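Local coordinates for protein flagellin B1 (Methanocaldococcus jannaschii DSM 2661, PDB 5YA6) that probably builds, as a flagellin subunit, the filament of the archaellum, the archaeal swimming organelle, and carries a bound calcium ion, at residues Thr85-Ser88 with Leu89-Ser92; Gly110-Asn113 with Lys114-Ala118; Val122-Asn125 with Ala126-Lys130. All coordinates share one frame; numbering follows the deposited sequence.

From the N terminus the three contacts come in series; none nests in another and none crosses. Contact 1 is a 3-10 turn in the long connection from strand 59-69 to strand 94-99. Contact 2 follows, a beta turn that closes the short loop from strand 111-112 to strand 117-123 and brings two calcium ligands together. That strand runs through the main mixed sheet to contact 3, where the chain turns into the helix 124-128. Contacts 2 and 3 therefore share one strand, yet their centres lie about 26 Å apart, on opposite sides of the chain's centre. Contacts 1 and 3 touch: W87 packs on the backbone of V122, and D91 O meets the side chain of V127.

Contact 1: Thr85-Ser88 with Leu89-Ser92; sequences TDWS and LADS
D86 and L89 stand alongside each other on one turn of 3-10 helix, in the loop between strands 59-69 and 94-99. Backbone bonds set the winding. L89 N donates to D86 O at 3.0 Å, and A90 N to W87 O at 3.1 Å; both are i to i+3 bonds, continuing the one from S88 N to T85 O. On the outer side the side-chain contact is light: D86 and L89 lie side by side and point the same way, and the methyl CD1 of L89 lies 4.0 Å from D86 OD1. Each has its CG anti to the carbonyl carbon (chi1 -76° and -54°), which keeps the two chains alongside, and beyond them D86 rests on T69 and L89 on S66 and T67. The inner side belongs to W87. Its indole is buried, with NE1 bonded to I78 O and K31 making a cation-pi contact. Within the turn, the six-membered ring meets A90 obliquely: the methyl CB of A90 lies 3.8 Å from CE3 of W87.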
loop_
_atom_site.group_PDB
_atom_site.type_symbol
_atom_site.label_atom_id
_atom_site.label_comp_id
_atom_site.label_asym_id
_atom_site.label_seq_id
_atom_site.Cartn_x
_atom_site.Cartn_y
_atom_site.Cartn_z
ATOM N N THR B 85 5.929 21.395 -18.721
ATOM C CA THR B 85 4.575 21.681 -19.091
ATOM C C THR B 85 3.731 20.411 -19.206
ATOM O O THR B 85 2.519 20.477 -19.111
ATOM C CB THR B 85 4.527 22.423 -20.493
ATOM O OG1 THR B 85 5.375 21.733 -21.435
ATOM C CG2 THR B 85 5.079 23.844 -20.301
ATOM N N ASP B 86 4.405 19.261 -19.335
ATOM C CA ASP B 86 3.692 17.974 -19.367
ATOM C C ASP B 86 3.022 17.630 -18.025
ATOM O O ASP B 86 2.208 16.735 -17.973
ATOM C CB ASP B 86 4.610 16.809 -19.804
ATOM C CG ASP B 86 4.900 16.790 -21.318
ATOM O OD1 ASP B 86 4.135 17.377 -22.066
ATOM O OD2 ASP B 86 5.931 16.235 -21.698
ATOM N N TRP B 87 3.300 18.384 -16.950
ATOM C CA TRP B 87 2.389 18.334 -15.771
ATOM C C TRP B 87 0.919 18.494 -16.105
ATOM O O TRP B 87 0.062 18.046 -15.363
ATOM C CB TRP B 87 2.746 19.402 -14.714
ATOM C CG TRP B 87 3.762 18.937 -13.708
ATOM C CD1 TRP B 87 5.031 19.296 -13.616
ATOM C CD2 TRP B 87 3.532 17.984 -12.662
ATOM N NE1 TRP B 87 5.665 18.585 -12.606
ATOM C CE2 TRP B 87 4.740 17.803 -11.986
ATOM C CE3 TRP B 87 2.407 17.261 -12.254
ATOM C CZ2 TRP B 87 4.851 16.963 -10.848
ATOM C CZ3 TRP B 87 2.525 16.425 -11.163
ATOM C CH2 TRP B 87 3.724 16.261 -10.510
ATOM N N SER B 88 0.622 19.206 -17.194
ATOM C CA SER B 88 -0.753 19.348 -17.624
ATOM C C SER B 88 -1.484 18.017 -17.893
ATOM O O SER B 88 -2.713 17.958 -17.745
ATOM C CB SER B 88 -0.866 20.224 -18.867
ATOM O OG SER B 88 -0.550 19.530 -20.065
ATOM N N LEU B 89 -0.723 16.991 -18.244
ATOM C CA LEU B 89 -1.249 15.644 -18.515
ATOM C C LEU B 89 -1.346 14.733 -17.271
ATOM O O LEU B 89 -1.900 13.620 -17.350
ATOM C CB LEU B 89 -0.431 14.964 -19.594
ATOM C CG LEU B 89 -0.243 15.690 -20.931
ATOM C CD1 LEU B 89 0.842 15.091 -21.789
ATOM C CD2 LEU B 89 -1.543 15.852 -21.656
ATOM N N ALA B 90 -0.874 15.193 -16.129
ATOM C CA ALA B 90 -1.058 14.412 -14.888
ATOM C C ALA B 90 -2.407 14.761 -14.344
ATOM O O ALA B 90 -2.598 15.764 -13.666
ATOM C CB ALA B 90 0.056 14.743 -13.912
ATOM N N ASP B 91 -3.372 13.890 -14.605
ATOM C CA ASP B 91 -4.745 14.164 -14.259
ATOM C C ASP B 91 -5.271 13.140 -13.225
ATOM O O ASP B 91 -4.497 12.481 -12.518
ATOM C CB ASP B 91 -5.592 14.237 -15.523
ATOM C CG ASP B 91 -5.674 12.940 -16.257
ATOM O OD1 ASP B 91 -5.232 11.884 -15.759
ATOM O OD2 ASP B 91 -6.213 12.931 -17.389
ATOM N N SER B 92 -6.581 13.022 -13.093
ATOM C CA SER B 92 -7.126 12.148 -12.063
ATOM C C SER B 92 -6.822 10.657 -12.277
ATOM O O SER B 92 -6.914 9.876 -11.337
ATOM C CB SER B 92 -8.632 12.352 -11.966
ATOM O OG SER B 92 -9.284 11.931 -13.149
#

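Contact 2: Gly110-Asn113 with Lys114-Ala118; sequences GVIN and KGDIA. With CA (calcium ion), chain D.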
loop_
_atom_site.group_PDB
_atom_site.type_symbol
_atom_site.label_atom_id
_atom_site.label_comp_id
_atom_site.label_asym_id
_atom_site.label_seq_id
_atom_site.Cartn_x
_atom_site.Cartn_y
_atom_site.Cartn_z
ATOM N N GLY B 110 9.801 4.550 -23.502
ATOM C CA GLY B 110 9.019 3.910 -22.416
ATOM C C GLY B 110 9.667 2.639 -21.859
ATOM O O GLY B 110 8.946 1.780 -21.316
ATOM N N VAL B 111 10.985 2.501 -21.993
ATOM C CA VAL B 111 11.732 1.319 -21.548
ATOM C C VAL B 111 12.774 1.752 -20.533
ATOM O O VAL B 111 13.629 2.592 -20.799
ATOM C CB VAL B 111 12.441 0.561 -22.690
ATOM C CG1 VAL B 111 13.320 -0.556 -22.104
ATOM C CG2 VAL B 111 11.442 -0.050 -23.638
ATOM N N ILE B 112 12.732 1.119 -19.350
ATOM C CA ILE B 112 13.685 1.415 -18.251
ATOM C C ILE B 112 14.695 0.265 -18.159
ATOM O O ILE B 112 14.282 -0.885 -18.155
ATOM C CB ILE B 112 12.985 1.691 -16.874
ATOM C CG1 ILE B 112 13.891 2.433 -15.898
ATOM C CG2 ILE B 112 12.301 0.452 -16.288
ATOM C CD1 ILE B 112 13.234 2.867 -14.634
ATOM N N ASN B 113 15.979 0.598 -18.203
ATOM C CA ASN B 113 17.014 -0.427 -18.144
ATOM C C ASN B 113 18.120 -0.062 -17.224
ATOM O O ASN B 113 18.059 0.890 -16.521
ATOM C CB ASN B 113 17.412 -0.873 -19.547
ATOM C CG ASN B 113 18.075 0.192 -20.363
ATOM O OD1 ASN B 113 18.510 1.180 -19.856
ATOM N ND2 ASN B 113 18.131 -0.014 -21.670
ATOM N N LYS B 114 19.091 -0.950 -17.128
ATOM C CA LYS B 114 20.103 -0.830 -16.108
ATOM C C LYS B 114 20.647 0.596 -15.931
ATOM O O LYS B 114 21.109 1.230 -16.910
ATOM C CB LYS B 114 21.262 -1.799 -16.464
ATOM C CG LYS B 114 22.428 -1.676 -15.491
ATOM C CD LYS B 114 23.522 -2.685 -15.809
ATOM C CE LYS B 114 24.735 -2.428 -14.909
ATOM N NZ LYS B 114 25.809 -3.429 -15.125
ATOM N N GLY B 115 20.656 1.032 -14.687
ATOM C CA GLY B 115 21.167 2.316 -14.283
ATOM C C GLY B 115 20.153 3.467 -14.344
ATOM O O GLY B 115 20.424 4.561 -13.817
ATOM N N ASP B 116 19.023 3.259 -14.995
ATOM C CA ASP B 116 18.090 4.353 -15.263
ATOM C C ASP B 116 17.400 4.798 -14.009
ATOM O O ASP B 116 17.153 3.970 -13.132
ATOM C CB ASP B 116 17.001 3.972 -16.268
ATOM C CG ASP B 116 17.492 3.829 -17.709
ATOM O OD1 ASP B 116 18.684 4.126 -18.040
ATOM O OD2 ASP B 116 16.635 3.436 -18.509
ATOM N N ILE B 117 17.037 6.078 -13.962
ATOM C CA ILE B 117 16.151 6.588 -12.924
ATOM C C ILE B 117 15.027 7.322 -13.644
ATOM O O ILE B 117 15.269 8.196 -14.482
ATOM C CB ILE B 117 16.826 7.517 -11.877
ATOM C CG1 ILE B 117 18.004 6.802 -11.235
ATOM C CG2 ILE B 117 15.816 7.985 -10.814
ATOM C CD1 ILE B 117 18.847 7.761 -10.375
ATOM N N ALA B 118 13.792 6.992 -13.267
ATOM C CA ALA B 118 12.638 7.692 -13.756
ATOM C C ALA B 118 11.888 8.279 -12.576
ATOM O O ALA B 118 11.998 7.784 -11.462
ATOM C CB ALA B 118 11.713 6.790 -14.534
HETATM CA CA CA D . 18.260 3.484 -20.292
HETATM O O HOH W 1 20.700 3.452 -20.104
#
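The carboxylate of D116 and the side-chain amide of N113 meet at one calcium ion, their planes turned 46° apart. D116 grips the metal with both oxygens, OD1 and OD2 each 2.4 Å from the calcium. Above the carboxylate plane comes the backbone N-H of N113: N113 N lies 2.9 Å from D116 OD2, and the bond is almost straight at 176°. One oxygen thus serves the metal and an amide together, which fixes the rotation of the carboxylate. The amide of N113 presents OD1 to the calcium at 2.4 Å; CG, set between the backbone N and the carbonyl carbon (chi1 66°), carries OD1 to the metal side of the turn. N113 OD1 and D116 OD2 come within 3.2 Å of each other; the cation they share probably offsets their repulsion.

Next to the metal the backbone closes a type II beta turn from N113 to D116, with D116 N bonded to N113 O at 3.0 Å. G115 takes positive phi in the third position, where a side chain would press on the preceding carbonyl. On the apolar side, I112 and D116 slide past each other, and I112 CG1 touches D116 CB at 3.5 Å.

Water 1, at 2.5 Å from the calcium, joins D102, D104 and S106 in completing the shell. The whole is a seven-coordinate, all-oxygen calcium site, assembled from a loop and the turn linking strands 111-112 and 117-123, in keeping with the metal site of archaellum flagellins.

Contact 3: Val122-Asn125 with Ala126-Lys130; sequences VNAN and AVFNK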
loop_
_atom_site.group_PDB
_atom_site.type_symbol
_atom_site.label_atom_id
_atom_site.label_comp_id
_atom_site.label_asym_id
_atom_site.label_seq_id
_atom_site.Cartn_x
_atom_site.Cartn_y
_atom_site.Cartn_z
ATOM N N VAL B 122 2.698 12.703 -10.361
ATOM C CA VAL B 122 1.293 12.496 -9.994
ATOM C C VAL B 122 0.664 13.769 -9.429
ATOM O O VAL B 122 1.256 14.389 -8.539
ATOM C CB VAL B 122 1.160 11.345 -8.941
ATOM C CG1 VAL B 122 -0.302 11.120 -8.537
ATOM C CG2 VAL B 122 1.745 10.067 -9.517
ATOM N N ASN B 123 -0.472 14.214 -9.997
ATOM C CA ASN B 123 -1.180 15.324 -9.436
ATOM C C ASN B 123 -2.125 14.794 -8.434
ATOM O O ASN B 123 -3.223 14.289 -8.760
ATOM C CB ASN B 123 -1.964 16.179 -10.445
ATOM C CG ASN B 123 -2.429 17.480 -9.788
ATOM O OD1 ASN B 123 -3.176 17.455 -8.845
ATOM N ND2 ASN B 123 -1.884 18.616 -10.224
ATOM N N ALA B 124 -1.683 14.793 -7.181
ATOM C CA ALA B 124 -2.526 14.249 -6.099
ATOM C C ALA B 124 -3.821 15.003 -5.903
ATOM O O ALA B 124 -4.826 14.395 -5.562
ATOM C CB ALA B 124 -1.743 14.261 -4.791
ATOM N N ASN B 125 -3.805 16.334 -6.095
ATOM C CA ASN B 125 -4.994 17.145 -6.020
ATOM C C ASN B 125 -6.054 16.634 -7.013
ATOM O O ASN B 125 -7.235 16.528 -6.674
ATOM C CB ASN B 125 -4.593 18.614 -6.268
ATOM C CG ASN B 125 -5.680 19.587 -6.034
ATOM O OD1 ASN B 125 -6.301 19.639 -4.974
ATOM N ND2 ASN B 125 -5.922 20.432 -7.040
ATOM N N ALA B 126 -5.618 16.236 -8.193
ATOM C CA ALA B 126 -6.514 15.750 -9.199
ATOM C C ALA B 126 -6.940 14.295 -8.943
ATOM O O ALA B 126 -8.126 13.922 -9.073
ATOM C CB ALA B 126 -5.917 15.953 -10.575
ATOM N N VAL B 127 -6.026 13.454 -8.467
ATOM C CA VAL B 127 -6.375 12.042 -8.182
ATOM C C VAL B 127 -7.306 11.883 -6.969
ATOM O O VAL B 127 -8.286 11.140 -7.014
ATOM C CB VAL B 127 -5.078 11.189 -7.993
ATOM C CG1 VAL B 127 -5.400 9.747 -7.660
ATOM C CG2 VAL B 127 -4.230 11.210 -9.274
ATOM N N PHE B 128 -7.012 12.618 -5.925
ATOM C CA PHE B 128 -7.703 12.457 -4.662
ATOM C C PHE B 128 -8.782 13.489 -4.446
ATOM O O PHE B 128 -9.459 13.419 -3.439
ATOM C CB PHE B 128 -6.668 12.503 -3.500
ATOM C CG PHE B 128 -5.541 11.472 -3.610
ATOM C CD1 PHE B 128 -5.773 10.166 -3.986
ATOM C CD2 PHE B 128 -4.231 11.836 -3.356
ATOM C CE1 PHE B 128 -4.735 9.230 -4.059
ATOM C CE2 PHE B 128 -3.212 10.911 -3.426
ATOM C CZ PHE B 128 -3.459 9.603 -3.800
ATOM N N ASN B 129 -8.869 14.467 -5.355
ATOM C CA ASN B 129 -9.799 15.583 -5.323
ATOM C C ASN B 129 -9.586 16.552 -4.179
ATOM O O ASN B 129 -10.456 17.305 -3.826
ATOM C CB ASN B 129 -11.250 15.049 -5.383
ATOM C CG ASN B 129 -11.600 14.610 -6.774
ATOM O OD1 ASN B 129 -11.595 13.423 -7.069
ATOM N ND2 ASN B 129 -11.810 15.572 -7.646
ATOM N N LYS B 130 -8.395 16.517 -3.591
ATOM C CA LYS B 130 -7.979 17.486 -2.584
ATOM C C LYS B 130 -6.508 17.275 -2.334
ATOM O O LYS B 130 -5.962 16.236 -2.748
ATOM C CB LYS B 130 -8.709 17.254 -1.249
ATOM C CG LYS B 130 -8.579 15.829 -0.716
ATOM C CD LYS B 130 -8.595 15.836 0.816
ATOM C CE LYS B 130 -8.782 14.435 1.398
ATOM N NZ LYS B 130 -10.149 13.905 1.127
#
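V122 of strand 117-123 touches V127: the two side chains meet at an angle, with V122 CG1 4.0 Å from V127 CG2.

N123 comes next and is the N-cap of the helix 124-128. With CG anti to the backbone N (chi1 -168°), its amide swings over the first turn, and N123 OD1 accepts from A126 N at 2.8 Å, the donor tilted 32° from the amide's carbonyl plane. The backbone O of N123 takes V127 N at 2.9 Å, and a further, weak bond from A126 N. An alanine here would remove the OD1 acceptor, and A126 N would probably be left with that weak backbone bond alone, so the start of the helix would be less firmly held.

A124 adds the second helical bond, F128 N to A124 O at 2.8 Å. Its methyl also meets the phenyl ring, A124 CB being 3.8 Å from F128 CD2.

N125 reaches the end of the helix. Its CA-H points at K130 O, with N125 CA 3.5 Å from that oxygen, while N125 OD1 rests beside the CA of K130. N129, just before K130, has left the helix with a positive phi of 66°, consistent with the chain turning back toward N125.

This short helix packs against the sheet. V127 touches H61 and L63 of strand 59-69, F128 stands edge-to-face with H61 and also meets Y56, and K130 makes a salt bridge with D57, while N123 and N125 lean on K31 and D30 of strand 28-38.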